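Local atomic coordinates of M32 carboxypeptidase (Chitinophagaceae bacterium, PDB entry 7A03), a protein that probably removes amino acids one at a time from the C-terminal end of peptides, as a metal-dependent carboxypeptidase of the M32 family. Residues N383-W386 with N387-R391; D81-Q84 with Q85-A89; M261-S264 with C265-E268. All coordinates share one frame; numbering follows the deposited sequence.

Contact 1: N383-W386 with N387-R391; sequences NKTW and NDYYR
Lys384 and Asp388, one helical turn apart, form a salt bridge in which NZ of Lys384 lies 3.0 Å from OD2 of Asp388; as a hydrogen bond it is weak. The lysine chain bends at its last two torsions (chi3 131°, chi4 81°), which brings its ammonium end back to the carboxylate on an exposed side of the helix. Four backbone bonds run from residue to residue plus four, among them Tyr390 N to Trp386 O at 2.9 Å. The rings of the same two residues run alongside each other, nearly parallel. The five-membered ring of Trp386 and the Tyr390 ring are tilted by only 17°, with centroids 4.5 Å apart, but displaced so that little of one ring lies over the other: CE1 of Tyr390 sits over the rim of one indole face, 3.3 Å from Trp386 NE1. OD1 of Asn387 comes to the indole edge, 3.5 Å from Trp386 CD1, its amide nearly perpendicular to the ring. On the next flank, Thr385 CG2 touches the Tyr389 ring in its plane, 3.8 Å from CE2. Helix 358-374 lies against the aromatic flank: Tyr389 and Tyr390 pack on Ile364, while His361 and Arg365 hydrogen-bond to Tyr390 OH.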
loop_
_atom_site.group_PDB
_atom_site.type_symbol
_atom_site.label_atom_id
_atom_site.label_comp_id
_atom_site.label_asym_id
_atom_site.label_seq_id
_atom_site.Cartn_x
_atom_site.Cartn_y
_atom_site.Cartn_z
ATOM N N ASN A 383 -7.399 -20.102 13.812
ATOM C CA ASN A 383 -7.516 -19.076 14.844
ATOM C C ASN A 383 -6.530 -19.324 15.981
ATOM O O ASN A 383 -5.911 -18.383 16.486
ATOM C CB ASN A 383 -8.953 -18.996 15.358
ATOM C CG ASN A 383 -9.447 -20.318 15.899
ATOM O OD1 ASN A 383 -9.113 -21.379 15.376
ATOM N ND2 ASN A 383 -10.244 -20.263 16.960
ATOM N N LYS A 384 -6.349 -20.586 16.380
ATOM C CA LYS A 384 -5.373 -20.891 17.422
ATOM C C LYS A 384 -3.955 -20.573 16.962
ATOM O O LYS A 384 -3.160 -20.006 17.723
ATOM C CB LYS A 384 -5.489 -22.355 17.855
ATOM C CG LYS A 384 -4.566 -22.711 19.013
ATOM C CD LYS A 384 -4.117 -24.159 18.984
ATOM C CE LYS A 384 -2.607 -24.278 19.153
ATOM N NZ LYS A 384 -2.184 -24.184 20.578
ATOM N N THR A 385 -3.624 -20.935 15.720
ATOM C CA THR A 385 -2.311 -20.619 15.164
ATOM C C THR A 385 -2.061 -19.116 15.194
ATOM O O THR A 385 -1.002 -18.647 15.647
ATOM C CB THR A 385 -2.264 -21.136 13.724
ATOM O OG1 THR A 385 -2.479 -22.556 13.727
ATOM C CG2 THR A 385 -0.933 -20.824 13.078
ATOM N N TRP A 386 -3.033 -18.355 14.694
ATOM C CA TRP A 386 -2.967 -16.900 14.690
ATOM C C TRP A 386 -2.735 -16.366 16.098
ATOM O O TRP A 386 -1.821 -15.566 16.331
ATOM C CB TRP A 386 -4.282 -16.369 14.117
ATOM C CG TRP A 386 -4.395 -14.888 14.029
ATOM C CD1 TRP A 386 -4.677 -14.015 15.043
ATOM C CD2 TRP A 386 -4.259 -14.092 12.847
ATOM N NE1 TRP A 386 -4.707 -12.732 14.572
ATOM C CE2 TRP A 386 -4.460 -12.748 13.223
ATOM C CE3 TRP A 386 -3.981 -14.388 11.506
ATOM C CZ2 TRP A 386 -4.383 -11.698 12.310
ATOM C CZ3 TRP A 386 -3.910 -13.347 10.595
ATOM C CH2 TRP A 386 -4.112 -12.015 11.004
ATOM N N ASN A 387 -3.558 -16.809 17.051
ATOM C CA ASN A 387 -3.456 -16.296 18.412
ATOM C C ASN A 387 -2.103 -16.620 19.028
ATOM O O ASN A 387 -1.529 -15.789 19.742
ATOM C CB ASN A 387 -4.592 -16.852 19.270
ATOM C CG ASN A 387 -5.970 -16.461 18.749
ATOM O OD1 ASN A 387 -6.104 -15.652 17.825
ATOM N ND2 ASN A 387 -7.003 -17.040 19.345
ATOM N N ASP A 388 -1.574 -17.826 18.765
ATOM C CA ASP A 388 -0.252 -18.187 19.267
ATOM C C ASP A 388 0.823 -17.276 18.689
ATOM O O ASP A 388 1.718 -16.826 19.416
ATOM C CB ASP A 388 0.055 -19.648 18.940
ATOM C CG ASP A 388 -0.763 -20.618 19.766
ATOM O OD1 ASP A 388 -1.367 -20.197 20.781
ATOM O OD2 ASP A 388 -0.807 -21.809 19.388
ATOM N N TYR A 389 0.748 -16.997 17.381
ATOM C CA TYR A 389 1.703 -16.076 16.763
ATOM C C TYR A 389 1.632 -14.702 17.422
ATOM O O TYR A 389 2.663 -14.085 17.741
ATOM C CB TYR A 389 1.400 -15.962 15.260
ATOM C CG TYR A 389 2.179 -16.907 14.356
ATOM C CD1 TYR A 389 3.522 -16.689 14.081
ATOM C CD2 TYR A 389 1.562 -18.003 13.765
ATOM C CE1 TYR A 389 4.233 -17.546 13.252
ATOM C CE2 TYR A 389 2.267 -18.867 12.933
ATOM C CZ TYR A 389 3.603 -18.630 12.685
ATOM O OH TYR A 389 4.307 -19.477 11.860
ATOM N N TYR A 390 0.414 -14.204 17.633
ATOM C CA TYR A 390 0.263 -12.888 18.241
ATOM C C TYR A 390 0.819 -12.858 19.659
ATOM O O TYR A 390 1.468 -11.882 20.057
ATOM C CB TYR A 390 -1.197 -12.446 18.208
ATOM C CG TYR A 390 -1.479 -11.567 17.017
ATOM C CD1 TYR A 390 -1.534 -12.100 15.741
ATOM C CD2 TYR A 390 -1.662 -10.194 17.165
ATOM C CE1 TYR A 390 -1.784 -11.293 14.627
ATOM C CE2 TYR A 390 -1.904 -9.375 16.064
ATOM C CZ TYR A 390 -1.976 -9.939 14.793
ATOM O OH TYR A 390 -2.220 -9.133 13.685
ATOM N N ARG A 391 0.584 -13.912 20.437
ATOM C CA ARG A 391 1.114 -13.908 21.792
ATOM C C ARG A 391 2.633 -14.005 21.784
ATOM O O ARG A 391 3.309 -13.311 22.553
ATOM C CB ARG A 391 0.517 -15.050 22.606
ATOM C CG ARG A 391 0.993 -15.056 24.039
ATOM C CD ARG A 391 0.029 -15.808 24.901
ATOM N NE ARG A 391 0.350 -15.689 26.315
ATOM C CZ ARG A 391 -0.313 -16.334 27.264
ATOM N NH1 ARG A 391 -1.317 -17.132 26.925
ATOM N NH2 ARG A 391 0.016 -16.185 28.538
#

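Contact 2: D81-Q84 with Q85-A89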
loop_
_atom_site.group_PDB
_atom_site.type_symbol
_atom_site.label_atom_id
_atom_site.label_comp_id
_atom_site.label_asym_id
_atom_site.label_seq_id
_atom_site.Cartn_x
_atom_site.Cartn_y
_atom_site.Cartn_z
ATOM N N ASP A 81 12.766 2.302 -29.316
ATOM C CA ASP A 81 13.590 2.870 -28.252
ATOM C C ASP A 81 13.408 2.089 -26.949
ATOM O O ASP A 81 12.614 1.148 -26.863
ATOM C CB ASP A 81 13.364 4.381 -28.104
ATOM C CG ASP A 81 11.984 4.742 -27.563
ATOM O OD1 ASP A 81 11.465 4.065 -26.647
ATOM O OD2 ASP A 81 11.423 5.750 -28.035
ATOM N N ALA A 82 14.159 2.490 -25.919
ATOM C CA ALA A 82 14.210 1.721 -24.682
ATOM C C ALA A 82 12.840 1.652 -24.028
ATOM O O ALA A 82 12.409 0.583 -23.576
ATOM C CB ALA A 82 15.216 2.344 -23.711
ATOM N N VAL A 83 12.144 2.790 -23.973
ATOM C CA VAL A 83 10.821 2.848 -23.363
ATOM C C VAL A 83 9.812 2.021 -24.154
ATOM O O VAL A 83 9.021 1.274 -23.569
ATOM C CB VAL A 83 10.377 4.311 -23.168
ATOM C CG1 VAL A 83 8.896 4.391 -22.808
ATOM C CG2 VAL A 83 11.233 4.965 -22.100
ATOM N N GLN A 84 9.820 2.132 -25.484
ATOM C CA GLN A 84 8.891 1.347 -26.296
ATOM C C GLN A 84 9.121 -0.145 -26.093
ATOM O O GLN A 84 8.169 -0.920 -25.918
ATOM C CB GLN A 84 9.081 1.701 -27.769
ATOM C CG GLN A 84 8.659 3.127 -28.117
ATOM C CD GLN A 84 9.000 3.476 -29.550
ATOM O OE1 GLN A 84 10.145 3.334 -29.974
ATOM N NE2 GLN A 84 8.003 3.921 -30.313
ATOM N N GLN A 85 10.387 -0.566 -26.136
ATOM C CA GLN A 85 10.710 -1.977 -25.963
ATOM C C GLN A 85 10.296 -2.469 -24.587
ATOM O O GLN A 85 9.779 -3.587 -24.451
ATOM C CB GLN A 85 12.206 -2.200 -26.170
ATOM C CG GLN A 85 12.650 -2.133 -27.619
ATOM C CD GLN A 85 14.060 -2.676 -27.802
ATOM O OE1 GLN A 85 14.516 -3.518 -27.025
ATOM N NE2 GLN A 85 14.760 -2.189 -28.818
ATOM N N LYS A 86 10.509 -1.650 -23.555
ATOM C CA LYS A 86 10.094 -2.050 -22.217
ATOM C C LYS A 86 8.576 -2.175 -22.130
ATOM O O LYS A 86 8.060 -3.122 -21.522
ATOM C CB LYS A 86 10.630 -1.056 -21.178
ATOM C CG LYS A 86 10.295 -1.417 -19.725
ATOM C CD LYS A 86 11.093 -2.625 -19.261
ATOM C CE LYS A 86 12.599 -2.361 -19.339
ATOM N NZ LYS A 86 13.397 -3.484 -18.788
ATOM N N ASN A 87 7.849 -1.213 -22.704
ATOM C CA ASN A 87 6.388 -1.297 -22.766
ATOM C C ASN A 87 5.928 -2.592 -23.406
ATOM O O ASN A 87 5.071 -3.298 -22.859
ATOM C CB ASN A 87 5.833 -0.100 -23.534
ATOM C CG ASN A 87 5.758 1.148 -22.680
ATOM O OD1 ASN A 87 5.654 1.063 -21.454
ATOM N ND2 ASN A 87 5.780 2.314 -23.320
ATOM N N ILE A 88 6.495 -2.923 -24.571
ATOM C CA ILE A 88 6.118 -4.157 -25.259
ATOM C C ILE A 88 6.417 -5.373 -24.383
ATOM O O ILE A 88 5.582 -6.276 -24.246
ATOM C CB ILE A 88 6.815 -4.251 -26.631
ATOM C CG1 ILE A 88 6.378 -3.097 -27.538
ATOM C CG2 ILE A 88 6.516 -5.591 -27.300
ATOM C CD1 ILE A 88 4.890 -3.032 -27.776
ATOM N N ALA A 89 7.610 -5.419 -23.774
ATOM C CA ALA A 89 7.993 -6.592 -22.983
ATOM C C ALA A 89 7.083 -6.767 -21.768
ATOM O O ALA A 89 6.628 -7.884 -21.465
ATOM C CB ALA A 89 9.460 -6.486 -22.555
#
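Gln85 N donates to Asp81 O at 2.9 Å, the first of four backbone bonds that turn the chain into the start of helix 82-100. CB and CG of Gln85 lie beside the same carbonyl. One turn on, Val83 and Asn87 run alongside each other: CG1 of the valine, anti to its own N (chi1 168°), reaches 3.8 Å from ND2 of Asn87. A capping box closes the N-terminal end of the helix. Asp81 is the N-cap and its OD1 takes Gln84 N at 2.8 Å, nearly straight at 172°; in return OE1 of Gln84 receives Asp81 N at 2.9 Å on a lone pair. The buried Asn87 amide is gripped from outside the turn, with OD1 on Cys287 N and ND2 on both Gln282 OE1 and Tyr11 OH, and NE2 of Gln85 bonds back to Leu80 O. A leucine in place of Asn87 would probably leave Cys287 N, OE1 of Gln282 and Tyr11 OH without their mate and put a branched apolar group among polar atoms. The loop holding Gln282 and Cys287 borders Val83 and Asn87, Lys86 makes a cation-pi contact with Phe469, and helix 9-37 packs through Tyr11 and Tyr14 on Ile88.

Contact 3: M261-S264 with C265-E268; sequences MTWS and CIHE
Met261 folds its side chain round the thiol of Cys265, one turn further along helix 258-277. It leaves the backbone with CG anti to N (chi1 -172°), then bends at chi2 and chi3, bringing CG, SD and CE all near the cysteine sulfur; CG is closest, 3.9 Å from Cys265 SG. The sulfur itself stands beside its own backbone N and lies 3.4 Å from Met261 O, the carbonyl that also accepts Cys265 N at 2.8 Å. On another flank Thr262 and Ile266 run alongside each other. The methyl of Thr262 meets Ile266 CD1 at 4.1 Å, and CG1 of Ile266 rests 3.2 Å from Thr262 O. That methyl also sits over the rim of one face of the Trp263 indole, which Ile266 CD1 approaches obliquely, 4.4 Å from Trp263 CD1. His267 and Glu268 begin an HExxH sequence completed by His271, a pattern that in this clan usually binds zinc and supplies the catalytic glutamate, and so probably does here; no metal is bound to the histidines in this structure. The two side chains leave the helix differently. His267 swings CG anti to its N (chi1 -176°), carrying the imidazole away from the preceding turn, while its CB stays 3.2 Å from Trp263 O. Glu268 turns CG beside its own N and bends again at chi2, with CG 3.3 Å from Ser264 O. Partners outside the two turns hold the polar ends: Trp263 NE1 bonds to Gly308 O, Ser264 OG to Asn260 O, Glu268 OE1 to Thr239 OG1, and His267 ND1 to Glu304 OE1, the last a bond likely to fix the ring's rotation. Helix 293-307, carrying Glu304, lines the His267 side, and Arg309 makes a cation-pi contact with the Trp263 indole.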
loop_
_atom_site.group_PDB
_atom_site.type_symbol
_atom_site.label_atom_id
_atom_site.label_comp_id
_atom_site.label_asym_id
_atom_site.label_seq_id
_atom_site.Cartn_x
_atom_site.Cartn_y
_atom_site.Cartn_z
ATOM N N MET A 261 -7.034 12.112 10.939
ATOM C CA MET A 261 -7.132 12.749 9.635
ATOM C C MET A 261 -5.790 13.246 9.127
ATOM O O MET A 261 -5.471 13.060 7.949
ATOM C CB MET A 261 -8.139 13.895 9.668
ATOM C CG MET A 261 -8.429 14.473 8.296
ATOM S SD MET A 261 -8.471 16.292 8.245
ATOM C CE MET A 261 -6.761 16.681 8.652
ATOM N N THR A 262 -5.014 13.927 9.984
ATOM C CA THR A 262 -3.834 14.629 9.494
ATOM C C THR A 262 -2.871 13.652 8.823
ATOM O O THR A 262 -2.390 13.890 7.699
ATOM C CB THR A 262 -3.171 15.395 10.646
ATOM O OG1 THR A 262 -3.931 16.590 10.895
ATOM C CG2 THR A 262 -1.736 15.777 10.312
ATOM N N TRP A 263 -2.612 12.525 9.491
ATOM C CA TRP A 263 -1.695 11.537 8.935
ATOM C C TRP A 263 -2.328 10.729 7.807
ATOM O O TRP A 263 -1.606 10.303 6.892
ATOM C CB TRP A 263 -1.058 10.674 10.040
ATOM C CG TRP A 263 -0.091 11.509 10.838
ATOM C CD1 TRP A 263 1.241 11.680 10.606
ATOM C CD2 TRP A 263 -0.420 12.381 11.924
ATOM N NE1 TRP A 263 1.766 12.585 11.502
ATOM C CE2 TRP A 263 0.766 13.015 12.335
ATOM C CE3 TRP A 263 -1.603 12.658 12.615
ATOM C CZ2 TRP A 263 0.794 13.921 13.389
ATOM C CZ3 TRP A 263 -1.576 13.560 13.648
ATOM C CH2 TRP A 263 -0.390 14.186 14.025
ATOM N N SER A 264 -3.653 10.517 7.826
ATOM C CA SER A 264 -4.289 9.931 6.645
ATOM C C SER A 264 -4.058 10.818 5.420
ATOM O O SER A 264 -3.758 10.332 4.316
ATOM C CB SER A 264 -5.794 9.761 6.877
ATOM O OG SER A 264 -6.071 8.752 7.827
ATOM N N CYS A 265 -4.240 12.127 5.597
ATOM C CA CYS A 265 -4.102 13.059 4.489
ATOM C C CYS A 265 -2.672 13.049 3.967
ATOM O O CYS A 265 -2.445 13.020 2.757
ATOM C CB CYS A 265 -4.415 14.459 5.008
ATOM S SG CYS A 265 -6.162 14.826 5.147
ATOM N N ILE A 266 -1.679 13.059 4.868
ATOM C CA ILE A 266 -0.296 13.054 4.387
ATOM C C ILE A 266 0.020 11.746 3.668
ATOM O O ILE A 266 0.694 11.730 2.624
ATOM C CB ILE A 266 0.683 13.307 5.548
ATOM C CG1 ILE A 266 0.382 14.665 6.215
ATOM C CG2 ILE A 266 2.124 13.232 5.041
ATOM C CD1 ILE A 266 1.090 14.860 7.527
ATOM N N HIS A 267 -0.483 10.633 4.206
ATOM C CA HIS A 267 -0.271 9.317 3.610
ATOM C C HIS A 267 -0.825 9.265 2.179
ATOM O O HIS A 267 -0.120 8.897 1.209
ATOM C CB HIS A 267 -0.977 8.313 4.518
ATOM C CG HIS A 267 -0.807 6.885 4.121
ATOM N ND1 HIS A 267 0.154 6.062 4.673
ATOM C CD2 HIS A 267 -1.496 6.124 3.240
ATOM C CE1 HIS A 267 0.038 4.850 4.158
ATOM N NE2 HIS A 267 -0.948 4.865 3.275
ATOM N N GLU A 268 -2.091 9.687 2.018
ATOM C CA GLU A 268 -2.678 9.717 0.681
ATOM C C GLU A 268 -1.975 10.728 -0.213
ATOM O O GLU A 268 -1.767 10.464 -1.399
ATOM C CB GLU A 268 -4.182 9.999 0.739
ATOM C CG GLU A 268 -4.969 9.024 1.593
ATOM C CD GLU A 268 -4.742 7.566 1.220
ATOM O OE1 GLU A 268 -4.501 7.262 0.047
ATOM O OE2 GLU A 268 -4.790 6.711 2.127
#

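How the contacts relate
Each contact is local to one helix, contact 2 including its N-cap, so none closes a long loop; they follow in series and none nests in or crosses another. From the N terminus, contact 2 comes first, starting helix 82-100 and joining it to helix 9-37 and the loop around Gln282. Contact 3 follows on helix 258-277, set between helices 208-222 and 293-307 and strand 247-251, and is the most buried of the three. Contact 1, on helix 382-394, comes last and ties that helix to helix 358-374. Contacts 1 and 2 lie on opposite sides of the chain's centre, their own centres about 47 Å apart; contact 3 touches neither.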